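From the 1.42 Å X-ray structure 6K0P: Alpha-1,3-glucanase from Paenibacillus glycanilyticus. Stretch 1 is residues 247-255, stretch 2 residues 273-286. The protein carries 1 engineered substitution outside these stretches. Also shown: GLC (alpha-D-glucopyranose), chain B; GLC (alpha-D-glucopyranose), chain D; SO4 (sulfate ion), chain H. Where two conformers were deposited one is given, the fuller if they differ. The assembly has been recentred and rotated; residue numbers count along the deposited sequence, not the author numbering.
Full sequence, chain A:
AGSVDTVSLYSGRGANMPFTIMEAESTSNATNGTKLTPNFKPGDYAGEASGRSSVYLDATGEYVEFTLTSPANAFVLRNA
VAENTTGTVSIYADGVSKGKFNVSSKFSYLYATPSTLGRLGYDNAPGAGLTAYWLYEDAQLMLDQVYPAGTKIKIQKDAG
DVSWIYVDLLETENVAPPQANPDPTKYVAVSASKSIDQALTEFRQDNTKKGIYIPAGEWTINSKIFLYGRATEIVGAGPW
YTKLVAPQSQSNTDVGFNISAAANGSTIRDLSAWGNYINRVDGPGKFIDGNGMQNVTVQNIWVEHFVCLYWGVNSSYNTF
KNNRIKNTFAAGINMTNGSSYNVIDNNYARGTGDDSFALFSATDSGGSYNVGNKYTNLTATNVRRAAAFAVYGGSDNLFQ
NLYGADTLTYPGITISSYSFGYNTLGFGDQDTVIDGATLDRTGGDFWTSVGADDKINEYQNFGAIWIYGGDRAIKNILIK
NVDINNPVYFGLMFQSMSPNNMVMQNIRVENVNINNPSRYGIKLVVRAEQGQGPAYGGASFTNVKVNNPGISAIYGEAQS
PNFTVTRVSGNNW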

# COMPACT_ATOMS: atom_id res chain seq x y z
N PRO A 247 -3.25 21.13 -9.54
CA PRO A 247 -4.07 21.59 -10.67
C PRO A 247 -4.51 20.43 -11.55
O PRO A 247 -3.66 19.78 -12.17
CB PRO A 247 -3.14 22.55 -11.42
CG PRO A 247 -2.18 23.03 -10.36
CD PRO A 247 -1.96 21.83 -9.48
N GLN A 248 -5.81 20.15 -11.58
CA GLN A 248 -6.27 18.92 -12.20
C GLN A 248 -6.29 18.97 -13.72
O GLN A 248 -6.41 17.92 -14.35
CB GLN A 248 -7.63 18.52 -11.62
CG GLN A 248 -7.55 18.09 -10.15
CD GLN A 248 -6.70 16.85 -9.97
OE1 GLN A 248 -6.82 15.89 -10.74
NE2 GLN A 248 -5.83 16.86 -8.97
N SER A 249 -6.17 20.16 -14.31
CA SER A 249 -5.99 20.26 -15.76
C SER A 249 -4.54 20.08 -16.18
O SER A 249 -4.26 20.06 -17.39
CB SER A 249 -6.54 21.59 -16.27
OG SER A 249 -5.79 22.68 -15.76
N GLN A 250 -3.62 19.96 -15.23
CA GLN A 250 -2.24 19.58 -15.49
C GLN A 250 -2.04 18.13 -15.08
O GLN A 250 -2.88 17.53 -14.41
CB GLN A 250 -1.28 20.50 -14.71
CG GLN A 250 -1.38 21.96 -15.12
CD GLN A 250 -0.71 22.90 -14.13
OE1 GLN A 250 0.15 22.50 -13.33
NE2 GLN A 250 -1.10 24.16 -14.17
N SER A 251 -0.92 17.55 -15.50
CA SER A 251 -0.60 16.19 -15.13
C SER A 251 0.83 16.11 -14.59
O SER A 251 1.74 16.77 -15.11
CB SER A 251 -0.78 15.20 -16.29
OG SER A 251 0.20 15.39 -17.28
N ASN A 252 1.00 15.31 -13.54
CA ASN A 252 2.32 14.97 -13.00
C ASN A 252 3.09 16.19 -12.51
O ASN A 252 4.29 16.29 -12.75
CB ASN A 252 3.17 14.20 -14.02
CG ASN A 252 2.47 12.97 -14.57
OD1 ASN A 252 1.53 12.44 -13.98
ND2 ASN A 252 2.93 12.50 -15.72
N THR A 253 2.43 17.11 -11.80
CA THR A 253 3.08 18.29 -11.23
C THR A 253 3.61 17.95 -9.84
O THR A 253 2.86 17.42 -9.01
CB THR A 253 2.08 19.45 -11.11
OG1 THR A 253 1.19 19.46 -12.23
CG2 THR A 253 2.82 20.78 -11.06
N ASP A 254 4.87 18.29 -9.58
CA ASP A 254 5.53 17.99 -8.31
C ASP A 254 5.14 19.07 -7.32
O ASP A 254 5.70 20.17 -7.32
CB ASP A 254 7.04 17.97 -8.54
CG ASP A 254 7.83 17.45 -7.34
OD1 ASP A 254 7.26 16.78 -6.45
OD2 ASP A 254 9.06 17.71 -7.32
N VAL A 255 4.13 18.79 -6.49
CA VAL A 255 3.56 19.77 -5.58
C VAL A 255 3.43 19.13 -4.21
O VAL A 255 3.50 17.91 -4.06
CB VAL A 255 2.21 20.32 -6.08
CG1 VAL A 255 2.39 20.97 -7.45
CG2 VAL A 255 1.17 19.21 -6.14
C1 GLC B . 12.97 4.61 -7.89
C2 GLC B . 14.03 5.67 -7.65
C3 GLC B . 13.69 6.44 -6.39
C4 GLC B . 12.27 6.98 -6.47
C5 GLC B . 11.31 5.84 -6.68
C6 GLC B . 9.88 6.31 -6.93
O1 GLC B . 13.14 3.67 -6.88
O2 GLC B . 15.29 5.01 -7.58
O3 GLC B . 14.52 7.58 -6.35
O4 GLC B . 11.91 7.65 -5.28
O5 GLC B . 11.68 5.14 -7.82
O6 GLC B . 9.73 7.23 -7.97
C1 GLC D . -13.61 14.64 -9.66
C2 GLC D . -13.06 13.45 -10.43
C3 GLC D . -11.54 13.45 -10.50
C4 GLC D . -11.11 14.79 -11.06
C5 GLC D . -11.75 15.92 -10.28
C6 GLC D . -11.28 17.25 -10.86
O2 GLC D . -13.59 12.25 -9.91
O3 GLC D . -11.17 12.47 -11.41
O4 GLC D . -9.71 14.97 -11.00
O5 GLC D . -13.17 15.81 -10.28
O6 GLC D . -11.82 17.43 -12.16
S SO4 H . 0.29 19.24 -18.46
O1 SO4 H . 0.47 17.85 -18.87
O2 SO4 H . 0.73 19.42 -17.08
O3 SO4 H . 1.11 20.08 -19.36
O4 SO4 H . -1.11 19.63 -18.61
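Stretch 2 (273-286) AWGNYINRVDGPGK

Stretch 2 leaves a strand at Trp 274 and continues as an irregular loop along stretch 1, which has no regular secondary structure of its own and opens with a type I turn from Pro 247 to Gln 250. The two chains come closest in a short stretch of rising register: the CA atoms of Ser 251 and Asn 276 lie 5.2 Å apart and those of Asn 252 and Tyr 277 4.0 Å. Farther on, the loop comes back to the first stretch at Gly 285, where Gly 285 CA is 4.9 Å from Asp 254 CA.

Asn 276 covers the most surface. Its CA-to-CB bond points toward stretch 1, and with chi1 in the p well its amide ties the turn to the residues that follow it: ND2 donates to Pro 247 O (2.8 Å) and to Thr 253 OG1 (2.8 Å), while OD1 accepts from Thr 253 N (2.9 Å). The backbone of Asn 276 joins in, its O accepting from Asn 252 N at 3.0 Å. Just before it, Gly 275 O receives Gln 248 NE2 at 3.0 Å.

Asn 252 answers from the other side of the contact. At phi/psi 61/43 its backbone is left-handed, and although its CB points away overall, the end of its side chain comes nearer to stretch 2. There OD1 accepts from Ile 278 N (2.8 Å) and ND2 donates to Asn 279 OD1 (3.0 Å), so one amide spans two successive residues. Asn 252 CA sits over a face of the Tyr 277 ring, 3.6 Å from its centroid, in a CH-pi contact, and water 2 links Asn 252 O to Tyr 277 OH.

Asp 254 holds the returning segment: OD1 accepts from Gly 285 N at 3.0 Å, and OD2 lies 3.5 Å from Pro 284 CB.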

# COMPACT_ATOMS: atom_id res chain seq x y z
N ALA A 273 -4.68 15.43 0.45
CA ALA A 273 -3.95 15.97 -0.69
C ALA A 273 -4.26 15.11 -1.90
O ALA A 273 -4.09 13.88 -1.87
CB ALA A 273 -2.45 16.00 -0.43
N TRP A 274 -4.71 15.77 -2.96
CA TRP A 274 -5.21 15.14 -4.18
C TRP A 274 -4.27 15.54 -5.31
O TRP A 274 -4.38 16.64 -5.86
CB TRP A 274 -6.66 15.57 -4.42
CG TRP A 274 -7.53 15.02 -3.33
CD1 TRP A 274 -7.86 15.62 -2.14
CD2 TRP A 274 -8.12 13.72 -3.30
NE1 TRP A 274 -8.63 14.78 -1.38
CE2 TRP A 274 -8.81 13.60 -2.07
CE3 TRP A 274 -8.13 12.64 -4.19
CZ2 TRP A 274 -9.50 12.45 -1.71
CZ3 TRP A 274 -8.82 11.49 -3.83
CH2 TRP A 274 -9.50 11.41 -2.61
N GLY A 275 -3.34 14.65 -5.64
CA GLY A 275 -2.35 14.94 -6.66
C GLY A 275 -2.93 14.83 -8.05
O GLY A 275 -4.08 14.47 -8.27
N ASN A 276 -2.09 15.16 -9.03
CA ASN A 276 -2.50 15.07 -10.43
C ASN A 276 -1.60 14.14 -11.24
O ASN A 276 -1.57 14.21 -12.47
CB ASN A 276 -2.60 16.45 -11.07
CG ASN A 276 -1.26 17.15 -11.15
OD1 ASN A 276 -0.22 16.57 -10.82
ND2 ASN A 276 -1.28 18.42 -11.58
N TYR A 277 -0.86 13.25 -10.57
CA TYR A 277 -0.08 12.26 -11.30
C TYR A 277 -1.02 11.26 -11.94
O TYR A 277 -2.01 10.82 -11.33
CB TYR A 277 0.93 11.55 -10.38
CG TYR A 277 2.17 12.39 -10.19
CD1 TYR A 277 2.21 13.38 -9.22
CD2 TYR A 277 3.29 12.23 -11.01
CE1 TYR A 277 3.34 14.18 -9.05
CE2 TYR A 277 4.42 13.03 -10.86
CZ TYR A 277 4.43 14.00 -9.87
OH TYR A 277 5.53 14.82 -9.69
N ILE A 278 -0.74 10.93 -13.20
CA ILE A 278 -1.43 9.88 -13.93
C ILE A 278 -0.51 8.75 -14.31
O ILE A 278 -0.95 7.78 -14.95
CB ILE A 278 -2.18 10.43 -15.15
CG1 ILE A 278 -1.21 11.14 -16.10
CG2 ILE A 278 -3.29 11.38 -14.69
CD1 ILE A 278 -1.84 11.54 -17.43
N ASN A 279 0.77 8.84 -13.96
CA ASN A 279 1.72 7.75 -14.13
C ASN A 279 2.89 8.02 -13.20
O ASN A 279 3.02 9.10 -12.62
CB ASN A 279 2.18 7.62 -15.60
CG ASN A 279 2.81 8.89 -16.13
OD1 ASN A 279 2.13 9.75 -16.68
ND2 ASN A 279 4.13 9.02 -15.95
N ARG A 280 3.74 7.01 -13.07
CA ARG A 280 4.92 7.11 -12.23
C ARG A 280 5.99 7.93 -12.92
O ARG A 280 6.20 7.82 -14.14
CB ARG A 280 5.45 5.70 -11.96
CG ARG A 280 6.68 5.63 -11.08
CD ARG A 280 7.00 4.18 -10.78
NE ARG A 280 8.22 4.06 -9.99
CZ ARG A 280 8.57 2.97 -9.31
NH1 ARG A 280 7.79 1.90 -9.32
NH2 ARG A 280 9.70 2.95 -8.61
N VAL A 281 6.67 8.77 -12.14
CA VAL A 281 7.87 9.49 -12.55
C VAL A 281 8.87 9.35 -11.42
O VAL A 281 8.53 9.55 -10.26
CB VAL A 281 7.57 10.98 -12.82
CG1 VAL A 281 8.81 11.69 -13.37
CG2 VAL A 281 6.39 11.13 -13.79
N ASP A 282 10.11 8.99 -11.76
CA ASP A 282 11.12 8.72 -10.74
C ASP A 282 11.98 9.97 -10.54
O ASP A 282 12.70 10.39 -11.45
CB ASP A 282 11.98 7.52 -11.11
CG ASP A 282 11.20 6.22 -11.11
OD1 ASP A 282 10.18 6.12 -10.40
OD2 ASP A 282 11.61 5.29 -11.83
N GLY A 283 11.90 10.53 -9.34
CA GLY A 283 12.57 11.76 -9.00
C GLY A 283 11.60 12.67 -8.27
O GLY A 283 11.54 12.70 -7.04
N PRO A 284 10.79 13.40 -9.03
CA PRO A 284 9.72 14.21 -8.43
C PRO A 284 8.56 13.31 -8.00
O PRO A 284 8.53 12.12 -8.29
CB PRO A 284 9.29 15.11 -9.59
CG PRO A 284 9.54 14.27 -10.81
CD PRO A 284 10.82 13.53 -10.50
N GLY A 285 7.61 13.91 -7.30
CA GLY A 285 6.33 13.27 -7.07
C GLY A 285 6.03 12.79 -5.67
O GLY A 285 5.01 12.12 -5.47
N LYS A 286 6.87 13.10 -4.69
CA LYS A 286 6.55 12.78 -3.31
C LYS A 286 5.76 13.94 -2.72
O LYS A 286 6.16 15.10 -2.86
CB LYS A 286 7.82 12.52 -2.49
CG LYS A 286 8.56 11.27 -2.91
CD LYS A 286 9.67 11.56 -3.92
CE LYS A 286 10.47 10.29 -4.19
NZ LYS A 286 11.61 10.54 -5.13
O HOH W 1 -3.88 14.98 -14.05
O HOH W 2 6.71 15.47 -12.04
O HOH W 3 0.49 16.07 -7.94
O HOH W 4 9.04 15.17 -4.73